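Transcriptional regulator WhiB1 (PDB 6ONO) binds a nitric oxide-sensitive [4Fe-4S] cluster and acts as a transcriptional repressor that probably responds to redox state. Local coordinates at residues A[28-31]-A[32-36]; A[61-64]-A[65-69]. All coordinates share one frame; numbering follows the deposited sequence.

Both contacts are local, and the fold joins them into one unit. Contact 1 comes first along the chain and lies wholly on helix 27-38; contact 2 follows helix 43-53, where a glycine-containing loop runs into helix 65-71. Their centres are about 12 Å apart. Lys34 NZ reaches Glu67 OE2 at 2.9 Å in a salt bridge, Lys34 CE packs against Gly62 O, and Ile30 CG2 rests on Ser64 CB at 4.0 Å. These side-chain contacts tie helix 27-38 to the start of helix 65-71. At its other end each contact borders the iron-sulfur cluster, through Val36 in contact 1 and Gly61 in contact 2.

Contact 1: A[28-31]-A[32-36]; sequences AQIA and DAKLV
Ile30 and Lys34, one turn apart on the same helix, run side by side and point the same way; theirs is the side-chain to side-chain contact between 28-31 and 32-36, the rest being carried largely by the backbone. The branch methyl CG2 of Ile30 meets Lys34 CE at 3.7 Å. It gets there because CG2 stands anti to the backbone N, while CG1 lies beside that N (chi1 -70°). The Lys34 side chain starts with CG anti to its carbonyl carbon, which brings CG within 3.3 Å of Ile30 O, and the rest of its chain is fully extended. The aliphatic part of the lysine is thus laid along the isoleucine, and its NZ goes on to a salt bridge with Glu67.

Underneath, four successive i to i+4 backbone bonds hold the turn, among them Lys34 N to Ile30 O at 2.9 Å. On the more exposed side, Asp32 folds back along the helix, placing CG 3.2 Å from Ala28 O; its carboxylate oxygens and that carbonyl are all acceptors, so the approach brings no bond.

Within the fold, helix 27-38 lays Gln29 and Ile30 on Pro19 of the preceding loop, with Val36 touching Val8 and the cluster, and reaches helix 65-71 through Lys34.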
ATOM      1  N   ALA A  28     -15.825   2.510  -9.268  1.00 22.81           N
ATOM      2  CA  ALA A  28     -16.090   3.854  -8.767  1.00 22.48           C
ATOM      3  C   ALA A  28     -14.949   4.372  -7.914  1.00 20.55           C
ATOM      4  O   ALA A  28     -14.540   5.531  -8.057  1.00 19.82           O
ATOM      5  CB  ALA A  28     -17.394   3.879  -7.966  1.00 24.64           C
ATOM      6  N   GLN A  29     -14.411   3.539  -7.020  1.00 23.74           N
ATOM      7  CA  GLN A  29     -13.344   4.040  -6.163  1.00 20.72           C
ATOM      8  C   GLN A  29     -12.060   4.266  -6.955  1.00 19.09           C
ATOM      9  O   GLN A  29     -11.326   5.230  -6.691  1.00 18.48           O
ATOM     10  CB  GLN A  29     -13.097   3.101  -4.979  1.00 21.12           C
ATOM     11  CG  GLN A  29     -12.122   3.724  -3.985  1.00 23.47           C
ATOM     12  CD  GLN A  29     -11.981   2.926  -2.706  1.00 28.33           C
ATOM     13  OE1 GLN A  29     -12.838   2.103  -2.374  1.00 27.25           O
ATOM     14  NE2 GLN A  29     -10.884   3.156  -1.984  1.00 26.39           N
ATOM     15  N   ILE A  30     -11.741   3.377  -7.899  1.00 16.97           N
ATOM     16  CA  ILE A  30     -10.574   3.603  -8.745  1.00 15.90           C
ATOM     17  C   ILE A  30     -10.730   4.920  -9.490  1.00 15.97           C
ATOM     18  O   ILE A  30      -9.778   5.700  -9.604  1.00 15.36           O
ATOM     19  CB  ILE A  30     -10.388   2.424  -9.720  1.00 16.38           C
ATOM     20  CG1 ILE A  30      -9.931   1.169  -8.971  1.00 16.56           C
ATOM     21  CG2 ILE A  30      -9.444   2.788 -10.863  1.00 15.93           C
ATOM     22  CD1 ILE A  30      -9.904  -0.054  -9.815  1.00 17.72           C
ATOM     23  N   ALA A  31     -11.938   5.190 -10.005  1.00 17.14           N
ATOM     24  CA  ALA A  31     -12.183   6.453 -10.695  1.00 17.71           C
ATOM     25  C   ALA A  31     -12.000   7.645  -9.761  1.00 17.62           C
ATOM     26  O   ALA A  31     -11.399   8.656 -10.149  1.00 17.75           O
ATOM     27  CB  ALA A  31     -13.589   6.446 -11.309  1.00 19.43           C
ATOM     28  N   ASP A  32     -12.516   7.546  -8.527  1.00 19.05           N
ATOM     29  CA  ASP A  32     -12.374   8.638  -7.564  1.00 19.47           C
ATOM     30  C   ASP A  32     -10.900   8.930  -7.256  1.00 19.11           C
ATOM     31  O   ASP A  32     -10.504  10.098  -7.140  1.00 19.72           O
ATOM     32  CB  ASP A  32     -13.134   8.305  -6.275  1.00 20.34           C
ATOM     33  CG  ASP A  32     -14.650   8.331  -6.448  1.00 22.28           C
ATOM     34  OD1 ASP A  32     -15.149   8.950  -7.401  1.00 23.53           O
ATOM     35  OD2 ASP A  32     -15.353   7.759  -5.590  1.00 26.42           O
ATOM     36  N   ALA A  33     -10.077   7.882  -7.104  1.00 16.99           N
ATOM     37  CA  ALA A  33      -8.637   8.092  -6.927  1.00 16.97           C
ATOM     38  C   ALA A  33      -7.990   8.717  -8.171  1.00 17.66           C
ATOM     39  O   ALA A  33      -7.163   9.648  -8.074  1.00 17.16           O
ATOM     40  CB  ALA A  33      -7.956   6.771  -6.578  1.00 15.52           C
ATOM     41  N   LYS A  34      -8.324   8.191  -9.352  1.00 18.88           N
ATOM     42  CA  LYS A  34      -7.766   8.728 -10.586  1.00 20.33           C
ATOM     43  C   LYS A  34      -8.122  10.198 -10.770  1.00 23.71           C
ATOM     44  O   LYS A  34      -7.336  10.947 -11.352  1.00 23.25           O
ATOM     45  CB  LYS A  34      -8.259   7.925 -11.784  1.00 19.05           C
ATOM     46  CG  LYS A  34      -7.622   6.569 -11.956  1.00 18.32           C
ATOM     47  CD  LYS A  34      -8.188   5.887 -13.204  1.00 19.15           C
ATOM     48  CE  LYS A  34      -7.467   4.588 -13.475  1.00 21.21           C
ATOM     49  NZ  LYS A  34      -7.867   3.988 -14.766  1.00 24.02           N
ATOM     50  N   LEU A  35      -9.305  10.618 -10.315  1.00 21.38           N
ATOM     51  CA  LEU A  35      -9.661  12.033 -10.394  1.00 26.19           C
ATOM     52  C   LEU A  35      -8.683  12.899  -9.616  1.00 29.82           C
ATOM     53  O   LEU A  35      -8.386  14.028 -10.026  1.00 31.79           O
ATOM     54  CB  LEU A  35     -11.079  12.260  -9.879  1.00 26.37           C
ATOM     55  CG  LEU A  35     -12.188  11.834 -10.838  1.00 25.66           C
ATOM     56  CD1 LEU A  35     -13.543  12.109 -10.218  1.00 26.66           C
ATOM     57  CD2 LEU A  35     -12.046  12.544 -12.155  1.00 26.42           C
ATOM     58  N   VAL A  36      -8.194  12.406  -8.478  1.00 22.26           N
ATOM     59  CA  VAL A  36      -7.160  13.126  -7.741  1.00 29.01           C
ATOM     60  C   VAL A  36      -5.881  13.180  -8.560  1.00 23.53           C
ATOM     61  O   VAL A  36      -5.276  14.246  -8.740  1.00 28.04           O
ATOM     62  CB  VAL A  36      -6.916  12.476  -6.365  1.00 29.50           C
ATOM     63  CG1 VAL A  36      -5.838  13.247  -5.600  1.00 32.05           C
ATOM     64  CG2 VAL A  36      -8.211  12.396  -5.561  1.00 22.07           C
TER

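Contact 2: A[61-64]-A[65-69]; sequences GGMS and EDERR. With SF4 (iron/sulfur cluster), chain E.
Ser64 and Glu67 grip each other in both directions where the loop enters helix 65-71. Ser64 N gives a nearly straight bond to Glu67 OE1 (2.9 Å, 168°), meeting the oxygen on its anti side, well out of the carboxylate plane. The carboxylate is held from its other oxygen too, OE2 being salt-bridged to Lys34. In return, Ser64 OG accepts a weak bond from Glu67 N at 3.3 Å. With chi1 at 74°, OG sits between the serine's own N and carbonyl carbon, which directs it at the first turn. Arg68 N closes that turn on Ser64 O at 3.0 Å.

The close packing lies around Met63, present as selenomethionine (atom SE). Its chain bends at chi3 (77°) to bring CE against Glu67 CB at 3.4 Å, while its CB lies 3.6 Å from Arg68 CG. Arg68 is buried and bent at chi3 as well; Met63 O lies at the edge of its guanidinium, in plane, 3.0 Å from NH1. The same group donates to Gln55 O and Gly58 O, and Leu47 of helix 43-53 touches both Met63 and Arg68.

The other side of the turn is looser and more open to solvent. A water accepts from the backbone N of exposed Asp66 and makes only a weak link to Ser64 OG. Farther along, exposed Arg69 uses the in-plane edge of its guanidinium for two salt bridges, to Glu65 OE2 and, at 2.9 Å, to Asp66 OD1.

Gly61 and Gly62 both adopt positive phi, and Gly61 CA comes within 3.5 Å of cluster sulfur S1. The serine-glutamate exchange is a classic capping box with Ser64 as N-cap, here starting the last helix of a WhiB-family iron-sulfur domain one residue beyond the Gly61-Gly62 pair that ends the family's GVWGG motif.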
ATOM      1  N   GLY A  61       0.004   7.414  -9.835  1.00 19.42           N
ATOM      2  CA  GLY A  61       0.238   8.104 -11.091  1.00 20.20           C
ATOM      3  C   GLY A  61      -0.901   8.015 -12.087  1.00 21.39           C
ATOM      4  O   GLY A  61      -0.672   7.984 -13.299  1.00 21.24           O
ATOM      5  N   GLY A  62      -2.133   7.972 -11.591  1.00 16.88           N
ATOM      6  CA  GLY A  62      -3.293   7.869 -12.457  1.00 16.78           C
ATOM      7  C   GLY A  62      -3.552   6.501 -13.047  1.00 16.30           C
ATOM      8  O   GLY A  62      -4.374   6.402 -13.962  1.00 16.80           O
HETATM    9  N   MSE A  63      -2.867   5.454 -12.575  1.00 17.21           N
HETATM   10  CA  MSE A  63      -3.100   4.076 -13.035  1.00 18.67           C
HETATM   11  C   MSE A  63      -3.476   3.153 -11.864  1.00 18.70           C
HETATM   12  O   MSE A  63      -2.895   3.257 -10.780  1.00 16.85           O
HETATM   13  CB  MSE A  63      -1.858   3.490 -13.730  1.00 18.28           C
HETATM   14  CG  MSE A  63      -1.308   4.271 -14.911  1.00 24.01           C
HETATM   15 SE   MSE A  63      -0.278   3.061 -16.056  0.54 22.71          SE
HETATM   16  CE  MSE A  63      -1.738   2.158 -16.942  1.00 30.67           C
ATOM     17  N   SER A  64      -4.408   2.231 -12.100  1.00 15.94           N
ATOM     18  CA  SER A  64      -4.769   1.236 -11.106  1.00 15.88           C
ATOM     19  C   SER A  64      -3.719   0.135 -11.068  1.00 16.44           C
ATOM     20  O   SER A  64      -2.853   0.033 -11.943  1.00 17.13           O
ATOM     21  CB  SER A  64      -6.140   0.626 -11.407  1.00 16.52           C
ATOM     22  OG  SER A  64      -6.058  -0.256 -12.506  1.00 18.19           O
ATOM     23  N   GLU A  65      -3.794  -0.700 -10.035  1.00 17.63           N
ATOM     24  CA  GLU A  65      -2.779  -1.733  -9.901  1.00 22.39           C
ATOM     25  C   GLU A  65      -2.880  -2.754 -11.031  1.00 27.41           C
ATOM     26  O   GLU A  65      -1.853  -3.211 -11.543  1.00 23.97           O
ATOM     27  CB  GLU A  65      -2.875  -2.421  -8.538  1.00 24.00           C
ATOM     28  CG  GLU A  65      -3.939  -3.475  -8.416  1.00 23.06           C
ATOM     29  CD  GLU A  65      -3.929  -4.157  -7.074  1.00 43.00           C
ATOM     30  OE1 GLU A  65      -4.345  -3.515  -6.089  1.00 25.10           O
ATOM     31  OE2 GLU A  65      -3.499  -5.332  -7.009  1.00 28.11           O
ATOM     32  N   ASP A  66      -4.099  -3.100 -11.468  1.00 21.33           N
ATOM     33  CA  ASP A  66      -4.216  -4.039 -12.585  1.00 27.05           C
ATOM     34  C   ASP A  66      -3.639  -3.450 -13.872  1.00 23.38           C
ATOM     35  O   ASP A  66      -3.007  -4.161 -14.661  1.00 26.43           O
ATOM     36  CB  ASP A  66      -5.672  -4.466 -12.790  1.00 29.45           C
ATOM     37  CG  ASP A  66      -6.156  -5.440 -11.716  1.00 34.68           C
ATOM     38  OD1 ASP A  66      -5.310  -6.132 -11.111  1.00 55.70           O
ATOM     39  OD2 ASP A  66      -7.382  -5.537 -11.496  1.00 41.10           O
ATOM     40  N   GLU A  67      -3.825  -2.150 -14.089  1.00 25.80           N
ATOM     41  CA  GLU A  67      -3.269  -1.508 -15.274  1.00 24.70           C
ATOM     42  C   GLU A  67      -1.741  -1.521 -15.247  1.00 24.21           C
ATOM     43  O   GLU A  67      -1.084  -1.866 -16.245  1.00 27.24           O
ATOM     44  CB  GLU A  67      -3.806  -0.073 -15.374  1.00 22.72           C
ATOM     45  CG  GLU A  67      -5.278   0.003 -15.773  1.00 24.91           C
ATOM     46  CD  GLU A  67      -5.894   1.394 -15.617  1.00 28.90           C
ATOM     47  OE1 GLU A  67      -5.380   2.235 -14.851  1.00 22.98           O
ATOM     48  OE2 GLU A  67      -6.910   1.660 -16.287  1.00 29.19           O
ATOM     49  N   ARG A  68      -1.145  -1.156 -14.106  1.00 19.59           N
ATOM     50  CA  ARG A  68       0.312  -1.196 -14.029  1.00 20.30           C
ATOM     51  C   ARG A  68       0.817  -2.621 -14.183  1.00 22.10           C
ATOM     52  O   ARG A  68       1.850  -2.858 -14.815  1.00 23.76           O
ATOM     53  CB  ARG A  68       0.794  -0.583 -12.704  1.00 19.00           C
ATOM     54  CG  ARG A  68       0.385   0.888 -12.539  1.00 17.78           C
ATOM     55  CD  ARG A  68       1.216   1.592 -11.474  1.00 17.46           C
ATOM     56  NE  ARG A  68       1.241   0.824 -10.229  1.00 17.10           N
ATOM     57  CZ  ARG A  68       0.251   0.786  -9.345  1.00 16.09           C
ATOM     58  NH1 ARG A  68      -0.849   1.477  -9.570  1.00 15.25           N
ATOM     59  NH2 ARG A  68       0.368   0.044  -8.238  1.00 16.28           N
ATOM     60  N   ARG A  69       0.099  -3.590 -13.609  1.00 24.60           N
ATOM     61  CA  ARG A  69       0.525  -4.983 -13.707  1.00 26.73           C
ATOM     62  C   ARG A  69       0.498  -5.471 -15.146  1.00 30.60           C
ATOM     63  O   ARG A  69       1.417  -6.168 -15.598  1.00 30.88           O
ATOM     64  CB  ARG A  69      -0.367  -5.858 -12.833  1.00 30.75           C
ATOM     65  CG  ARG A  69      -0.013  -7.317 -12.888  1.00 37.60           C
ATOM     66  CD  ARG A  69      -0.737  -8.094 -11.805  1.00 49.01           C
ATOM     67  NE  ARG A  69      -0.469  -7.569 -10.466  1.00 41.85           N
ATOM     68  CZ  ARG A  69      -1.378  -6.969  -9.705  1.00 38.31           C
ATOM     69  NH1 ARG A  69      -2.618  -6.819 -10.150  1.00 44.07           N
ATOM     70  NH2 ARG A  69      -1.051  -6.530  -8.498  1.00 32.36           N
TER
HETATM   71 FE1  SF4 E 101      -0.844  11.068  -5.352  1.00 25.40          FE
HETATM   72 FE2  SF4 E 101      -1.966  10.376  -7.731  1.00 21.46          FE
HETATM   73 FE3  SF4 E 101       0.728  10.041  -7.343  1.00 23.82          FE
HETATM   74 FE4  SF4 E 101      -0.304  12.552  -7.554  1.00 27.11          FE
HETATM   75  S1  SF4 E 101      -0.306  10.957  -9.159  1.00 26.48           S
HETATM   76  S2  SF4 E 101       1.201  11.829  -6.026  1.00 25.45           S
HETATM   77  S3  SF4 E 101      -2.341  12.269  -6.565  1.00 25.14           S
HETATM   78  S4  SF4 E 101      -0.949   8.970  -6.220  1.00 22.92           S
HETATM   79  O   HOH W   1      -6.689  -2.711 -10.131  1.00 23.45           O